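Local coordinates for mucus binding protein (Lactobacillus reuteri, PDB 3I57) that is a cell-wall-anchored surface protein that binds mucus, here represented by one type 2 repeat, a repeat type found unexpectedly to bind immunoglobulins as well, at residues E98-Y104 and P175-Y181; Q143-T149 and A161-S167. All coordinates share one frame; numbering follows the deposited sequence.

Contact 1: E98-Y104 and P175-Y181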
loop_
_atom_site.group_PDB
_atom_site.type_symbol
_atom_site.label_atom_id
_atom_site.label_comp_id
_atom_site.label_asym_id
_atom_site.label_seq_id
_atom_site.Cartn_x
_atom_site.Cartn_y
_atom_site.Cartn_z
ATOM N N GLU A 98 18.194 -13.013 12.510
ATOM C CA GLU A 98 18.393 -14.238 13.261
ATOM C C GLU A 98 19.468 -13.940 14.315
ATOM O O GLU A 98 20.473 -13.313 13.994
ATOM C CB GLU A 98 18.855 -15.359 12.328
ATOM C CG GLU A 98 19.558 -16.478 13.101
ATOM C CD GLU A 98 20.100 -17.562 12.181
ATOM O OE1 GLU A 98 20.827 -17.189 11.236
ATOM O OE2 GLU A 98 19.806 -18.761 12.440
ATOM N N THR A 99 19.249 -14.366 15.567
ATOM C CA THR A 99 20.224 -14.138 16.645
ATOM C C THR A 99 20.594 -15.476 17.251
ATOM O O THR A 99 19.707 -16.244 17.655
ATOM C CB THR A 99 19.622 -13.276 17.775
ATOM O OG1 THR A 99 19.228 -12.025 17.227
ATOM C CG2 THR A 99 20.655 -13.011 18.870
ATOM N N VAL A 100 21.894 -15.746 17.304
ATOM C CA VAL A 100 22.410 -16.946 17.942
ATOM C C VAL A 100 23.248 -16.579 19.153
ATOM O O VAL A 100 24.230 -15.828 19.049
ATOM C CB VAL A 100 23.266 -17.765 16.991
ATOM C CG1 VAL A 100 23.769 -19.057 17.708
ATOM C CG2 VAL A 100 22.487 -18.078 15.692
ATOM N N HIS A 101 22.820 -17.086 20.298
ATOM C CA HIS A 101 23.540 -16.946 21.544
ATOM C C HIS A 101 24.483 -18.132 21.726
ATOM O O HIS A 101 24.234 -19.237 21.216
ATOM C CB HIS A 101 22.559 -16.920 22.733
ATOM C CG HIS A 101 21.539 -15.830 22.672
ATOM N ND1 HIS A 101 21.871 -14.498 22.536
ATOM C CD2 HIS A 101 20.189 -15.873 22.781
ATOM C CE1 HIS A 101 20.767 -13.767 22.561
ATOM N NE2 HIS A 101 19.731 -14.582 22.687
ATOM N N TYR A 102 25.546 -17.912 22.507
ATOM C CA TYR A 102 26.546 -18.967 22.769
ATOM C C TYR A 102 26.769 -19.029 24.264
ATOM O O TYR A 102 27.201 -18.043 24.875
ATOM C CB TYR A 102 27.876 -18.718 22.035
ATOM C CG TYR A 102 27.712 -18.618 20.540
ATOM C CD1 TYR A 102 27.430 -19.750 19.764
ATOM C CD2 TYR A 102 27.772 -17.374 19.911
ATOM C CE1 TYR A 102 27.238 -19.645 18.391
ATOM C CE2 TYR A 102 27.577 -17.249 18.560
ATOM C CZ TYR A 102 27.323 -18.371 17.795
ATOM O OH TYR A 102 27.120 -18.192 16.439
ATOM N N LYS A 103 26.444 -20.177 24.848
ATOM C CA LYS A 103 26.403 -20.326 26.306
ATOM C C LYS A 103 26.998 -21.637 26.777
ATOM O O LYS A 103 27.058 -22.609 26.031
ATOM C CB LYS A 103 24.954 -20.244 26.805
ATOM C CG LYS A 103 24.243 -18.895 26.510
ATOM C CD LYS A 103 22.775 -18.890 26.964
ATOM C CE LYS A 103 22.095 -17.531 26.735
ATOM N NZ LYS A 103 20.757 -17.446 27.435
ATOM N N TYR A 104 27.413 -21.682 28.043
ATOM C CA TYR A 104 27.776 -22.945 28.647
ATOM C C TYR A 104 26.480 -23.530 29.228
ATOM O O TYR A 104 25.444 -22.896 29.124
ATOM C CB TYR A 104 28.879 -22.721 29.697
ATOM C CG TYR A 104 30.184 -22.231 29.114
ATOM C CD1 TYR A 104 31.020 -23.094 28.440
ATOM C CD2 TYR A 104 30.593 -20.893 29.251
ATOM C CE1 TYR A 104 32.202 -22.669 27.910
ATOM C CE2 TYR A 104 31.785 -20.456 28.722
ATOM C CZ TYR A 104 32.597 -21.357 28.063
ATOM O OH TYR A 104 33.787 -20.962 27.507
ATOM N N PRO A 175 14.532 -15.862 13.982
ATOM C CA PRO A 175 14.631 -16.777 15.129
ATOM C C PRO A 175 15.708 -16.338 16.090
ATOM O O PRO A 175 16.692 -15.734 15.671
ATOM C CB PRO A 175 15.073 -18.093 14.481
ATOM C CG PRO A 175 15.898 -17.657 13.293
ATOM C CD PRO A 175 15.156 -16.416 12.767
ATOM N N THR A 176 15.568 -16.700 17.362
ATOM C CA THR A 176 16.634 -16.463 18.328
ATOM C C THR A 176 16.872 -17.796 19.013
ATOM O O THR A 176 15.906 -18.421 19.492
ATOM C CB THR A 176 16.221 -15.410 19.370
ATOM O OG1 THR A 176 16.093 -14.127 18.727
ATOM C CG2 THR A 176 17.296 -15.309 20.440
ATOM N N LEU A 177 18.115 -18.266 19.031
ATOM C CA LEU A 177 18.372 -19.620 19.498
ATOM C C LEU A 177 19.696 -19.658 20.195
ATOM O O LEU A 177 20.452 -18.725 20.083
ATOM C CB LEU A 177 18.340 -20.620 18.328
ATOM C CG LEU A 177 19.399 -20.458 17.245
ATOM C CD1 LEU A 177 20.570 -21.418 17.448
ATOM C CD2 LEU A 177 18.789 -20.688 15.848
ATOM N N THR A 178 19.947 -20.716 20.957
ATOM C CA THR A 178 21.166 -20.819 21.734
ATOM C C THR A 178 21.925 -22.087 21.383
ATOM O O THR A 178 21.358 -23.168 21.374
ATOM C CB THR A 178 20.857 -20.867 23.246
ATOM O OG1 THR A 178 20.135 -19.693 23.622
ATOM C CG2 THR A 178 22.181 -20.916 24.043
ATOM N N VAL A 179 23.201 -21.916 21.081
ATOM C CA VAL A 179 24.174 -22.983 20.926
ATOM C C VAL A 179 24.825 -23.156 22.322
ATOM O O VAL A 179 25.167 -22.159 22.961
ATOM C CB VAL A 179 25.186 -22.573 19.843
ATOM C CG1 VAL A 179 26.443 -23.455 19.857
ATOM C CG2 VAL A 179 24.517 -22.654 18.436
ATOM N N ILE A 180 24.953 -24.402 22.788
ATOM C CA ILE A 180 25.467 -24.718 24.139
ATOM C C ILE A 180 26.816 -25.416 23.987
ATOM O O ILE A 180 26.955 -26.296 23.127
ATOM C CB ILE A 180 24.519 -25.700 24.879
ATOM C CG1 ILE A 180 23.207 -25.021 25.233
ATOM C CG2 ILE A 180 25.184 -26.240 26.161
ATOM C CD1 ILE A 180 22.196 -25.930 25.836
ATOM N N TYR A 181 27.805 -25.017 24.793
ATOM C CA TYR A 181 29.143 -25.594 24.728
ATOM C C TYR A 181 29.340 -26.564 25.876
ATOM O O TYR A 181 29.106 -26.222 27.045
ATOM C CB TYR A 181 30.249 -24.514 24.779
ATOM C CG TYR A 181 30.430 -23.798 23.476
ATOM C CD1 TYR A 181 29.582 -22.749 23.113
ATOM C CD2 TYR A 181 31.392 -24.211 22.568
ATOM C CE1 TYR A 181 29.717 -22.117 21.902
ATOM C CE2 TYR A 181 31.544 -23.578 21.358
ATOM C CZ TYR A 181 30.692 -22.536 21.020
ATOM O OH TYR A 181 30.851 -21.929 19.804
HETATM O O HOH W 1 16.589 -12.534 16.470
#

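Contact 2: Q143-T149 and A161-S167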
loop_
_atom_site.group_PDB
_atom_site.type_symbol
_atom_site.label_atom_id
_atom_site.label_comp_id
_atom_site.label_asym_id
_atom_site.label_seq_id
_atom_site.Cartn_x
_atom_site.Cartn_y
_atom_site.Cartn_z
ATOM N N GLN A 143 13.003 -17.039 3.279
ATOM C CA GLN A 143 14.377 -16.669 2.966
ATOM C C GLN A 143 15.323 -17.323 3.962
ATOM O O GLN A 143 15.019 -17.402 5.157
ATOM C CB GLN A 143 14.568 -15.147 3.022
ATOM C CG GLN A 143 13.829 -14.353 1.928
ATOM C CD GLN A 143 14.531 -14.481 0.564
ATOM O OE1 GLN A 143 14.300 -15.441 -0.189
ATOM N NE2 GLN A 143 15.400 -13.532 0.253
ATOM N N SER A 144 16.482 -17.767 3.475
ATOM C CA SER A 144 17.461 -18.429 4.360
ATOM C C SER A 144 18.555 -17.457 4.820
ATOM O O SER A 144 19.003 -16.583 4.061
ATOM C CB SER A 144 18.042 -19.679 3.680
ATOM O OG SER A 144 18.605 -19.308 2.439
ATOM N N TYR A 145 18.951 -17.594 6.083
ATOM C CA TYR A 145 19.987 -16.759 6.667
ATOM C C TYR A 145 21.301 -17.323 6.220
ATOM O O TYR A 145 21.369 -18.504 5.907
ATOM C CB TYR A 145 19.899 -16.799 8.212
ATOM C CG TYR A 145 18.632 -16.119 8.696
ATOM C CD1 TYR A 145 18.591 -14.743 8.853
ATOM C CD2 TYR A 145 17.473 -16.849 8.951
ATOM C CE1 TYR A 145 17.439 -14.099 9.275
ATOM C CE2 TYR A 145 16.297 -16.205 9.395
ATOM C CZ TYR A 145 16.306 -14.827 9.544
ATOM O OH TYR A 145 15.164 -14.165 9.967
ATOM N N LYS A 146 22.317 -16.473 6.151
ATOM C CA LYS A 146 23.691 -16.935 5.924
ATOM C C LYS A 146 24.028 -17.942 7.035
ATOM O O LYS A 146 23.580 -17.776 8.169
ATOM C CB LYS A 146 24.636 -15.742 6.016
ATOM C CG LYS A 146 26.051 -16.055 5.543
ATOM C CD LYS A 146 27.016 -14.928 5.907
ATOM C CE LYS A 146 28.446 -15.334 5.545
ATOM N NZ LYS A 146 28.513 -15.952 4.182
ATOM N N ALA A 147 24.808 -18.972 6.717
ATOM C CA ALA A 147 25.279 -19.898 7.754
ATOM C C ALA A 147 26.154 -19.218 8.791
ATOM O O ALA A 147 27.070 -18.455 8.464
ATOM C CB ALA A 147 26.021 -21.104 7.126
ATOM N N LEU A 148 25.878 -19.504 10.059
ATOM C CA LEU A 148 26.672 -18.935 11.146
ATOM C C LEU A 148 27.498 -20.022 11.812
ATOM O O LEU A 148 26.965 -20.993 12.320
ATOM C CB LEU A 148 25.756 -18.276 12.176
ATOM C CG LEU A 148 24.870 -17.170 11.611
ATOM C CD1 LEU A 148 24.069 -16.488 12.715
ATOM C CD2 LEU A 148 25.716 -16.139 10.836
ATOM N N THR A 149 28.817 -19.865 11.769
ATOM C CA THR A 149 29.697 -20.878 12.320
ATOM C C THR A 149 29.934 -20.564 13.779
ATOM O O THR A 149 30.347 -19.455 14.136
ATOM C CB THR A 149 31.042 -20.908 11.602
ATOM O OG1 THR A 149 30.823 -21.145 10.202
ATOM C CG2 THR A 149 31.928 -22.038 12.170
ATOM N N ALA A 161 27.462 -26.954 15.159
ATOM C CA ALA A 161 28.673 -26.370 14.644
ATOM C C ALA A 161 28.422 -25.209 13.692
ATOM O O ALA A 161 29.133 -24.214 13.732
ATOM C CB ALA A 161 29.568 -27.452 13.984
ATOM N N VAL A 162 27.400 -25.352 12.849
ATOM C CA VAL A 162 27.045 -24.331 11.881
ATOM C C VAL A 162 25.536 -24.196 11.929
ATOM O O VAL A 162 24.816 -25.179 11.754
ATOM C CB VAL A 162 27.523 -24.704 10.454
ATOM C CG1 VAL A 162 26.950 -23.774 9.431
ATOM C CG2 VAL A 162 29.053 -24.626 10.388
ATOM N N VAL A 163 25.064 -22.986 12.222
ATOM C CA VAL A 163 23.625 -22.747 12.339
ATOM C C VAL A 163 23.070 -22.198 11.030
ATOM O O VAL A 163 23.444 -21.118 10.604
ATOM C CB VAL A 163 23.344 -21.775 13.496
ATOM C CG1 VAL A 163 21.883 -21.415 13.556
ATOM C CG2 VAL A 163 23.802 -22.415 14.801
ATOM N N LYS A 164 22.220 -22.992 10.394
ATOM C CA LYS A 164 21.530 -22.629 9.167
ATOM C C LYS A 164 20.039 -22.661 9.429
ATOM O O LYS A 164 19.464 -23.704 9.772
ATOM C CB LYS A 164 21.879 -23.623 8.052
ATOM C CG LYS A 164 23.385 -23.645 7.707
ATOM C CD LYS A 164 23.643 -24.619 6.557
ATOM C CE LYS A 164 25.128 -24.753 6.235
ATOM N NZ LYS A 164 25.687 -26.085 6.621
ATOM N N ARG A 165 19.400 -21.509 9.309
ATOM C CA ARG A 165 17.940 -21.464 9.496
ATOM C C ARG A 165 17.332 -20.554 8.442
ATOM O O ARG A 165 18.050 -19.831 7.761
ATOM C CB ARG A 165 17.592 -20.880 10.875
ATOM C CG ARG A 165 18.152 -21.655 12.080
ATOM C CD ARG A 165 17.416 -22.992 12.288
ATOM N NE ARG A 165 17.800 -23.555 13.582
ATOM C CZ ARG A 165 18.926 -24.246 13.781
ATOM N NH1 ARG A 165 19.737 -24.502 12.766
ATOM N NH2 ARG A 165 19.235 -24.688 14.995
ATOM N N SER A 166 16.006 -20.570 8.357
ATOM C CA SER A 166 15.261 -19.757 7.401
ATOM C C SER A 166 14.098 -19.126 8.128
ATOM O O SER A 166 13.696 -19.597 9.204
ATOM C CB SER A 166 14.701 -20.640 6.288
ATOM O OG SER A 166 15.795 -21.055 5.485
ATOM N N SER A 167 13.549 -18.063 7.546
ATOM C CA SER A 167 12.290 -17.505 8.050
ATOM C C SER A 167 11.230 -17.521 6.946
ATOM O O SER A 167 11.536 -17.330 5.765
ATOM C CB SER A 167 12.448 -16.064 8.544
ATOM O OG SER A 167 13.127 -15.974 9.796
HETATM O O HOH W 2 20.447 -21.241 6.255
HETATM O O HOH W 3 21.774 -19.152 9.638
#

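Contact 1: E98-Y104 and P175-Y181
Thr99 begins a run of six backbone hydrogen bonds that zips two parallel strands together, its N donating to Pro175 O and its O receiving Leu177 N, both at 2.9 Å. His101 and Lys103 repeat the pattern, each using both N and O, and the last bond, Tyr181 N to Lys103 O, is 2.8 Å. Five of the six donors approach nearly along the C=O axis; Val179 N is tilted 23° from the carbonyl plane of His101. Each of the six carbonyl oxygens also takes a CA-H contact, such as Thr176 CA to Thr99 O at 3.2 Å. Ile180 N, which points away from strand 93-104, is bonded to Ser159 OG. On the face of Thr99, His101 and Lys103, one water joins Thr99 OG1 to Thr176 OG1, 2.8 Å from each, and gives a weak bond to Pro175 O. Both threonines hold OG1 beside their own backbone N (chi1 -60° and -67°), which turns the two hydroxyls toward that water. Thr178 OG1 lies at the His101 ring edge, but ND1 of that ring is bonded to Asp113 OD1, while NE2 sits 3.4 Å from Thr176 CG2. Lys103 runs extended past Thr178, resting CD on the methyl CG2. The other face is mostly apolar: Val100 CG1 meets Val179 CG2 at 3.7 Å, and Tyr102 lies alongside Val179, CD1 on CB at 3.6 Å. Tyr181 puts CE1 against Tyr102 CB, and its hydroxyl is bonded to Pro151 O. Strand 93-104 is thus flanked by strand 176-183 and, antiparallel, by strand 112-127, which shares backbone bonds with Glu98 (to Ala116) and Val100 (to Gln114); strand 156-158 pairs with strand 176-183, and strand 162-168 packs against the Val179 face.

Contact 2: Q143-T149 and A161-S167
Tyr145 and Ser167 meet through their hydroxyls, OH to OG at 2.7 Å, and either could be the donor. With CG beside its own backbone N (chi1 -68°), the Tyr145 ring reaches past Arg165 O toward Ser167, whose OG lies at the ring edge, in plane; Arg165 O sits by the same ring, near its plane. Backbone bonds hold the two ends of the pairing. Gln143 and Ser167 exchange a reciprocal N-H to O pair, both 2.9 Å, and Leu148 and Val163 form a second, in which Val163 N to Leu148 O is 2.8 Å. The donors of this second pair are tilted, Leu148 N by 27° from the carbonyl plane of Val163. Tyr145 N adds a bond to Arg165 O. Between the two pairs the register shifts by one residue, and waters bridge the backbone: one donates to both Tyr145 O and Arg165 O, while another lies 2.7 Å from Lys146 O, to which it probably donates, and accepts only a weak bond from Arg165 N. Apolar contacts are few. Ala147 CB touches Val162 CG1 at 3.6 Å and the CG of Lys164, while Leu148 and Val163 face each other loosely. A separate, close van der Waals approach marks the non-hydrogen-bonded Ser144-Ser166 pair, Ser166 OG standing 3.2 Å from Ser144 CB. Charge enters with Arg165, whose NH1 bonds to Lys164 O from above the carbonyl plane and whose NH2 forms a salt bridge with Glu160; within the same segment, Val163 CG1 lies over one face of the guanidinium, off toward the rim. The arrangement is two short antiparallel pairings separated by a loop region bridged by water. It belongs to a small sheet, with strand 162-168 between strands 142-144 and 148-149, in the Muc B2-like part of this beta-grasp repeat.

Both contacts lie in the Muc B2-like part of the repeat, centres 12 Å apart and away from the calcium site. Contact 1 joins two strands of the large mixed sheet through unbroken backbone bonds and apolar packing; contact 2, in the small antiparallel sheet, relies more on hydroxyl, water and arginine contacts. Each is partly buried, but contact 2 has more exposed residues. They touch at Glu98, among other places: its OE1 is 3.2 Å from Tyr145 CB, and its OE2 lies against Val163 and Arg165. Residues of 143-149 and 161-167 cover the Glu98, Leu177 and Val179 part of contact 1's largely apolar side; the tyrosines beyond are met by Ser150 and strand 156-158.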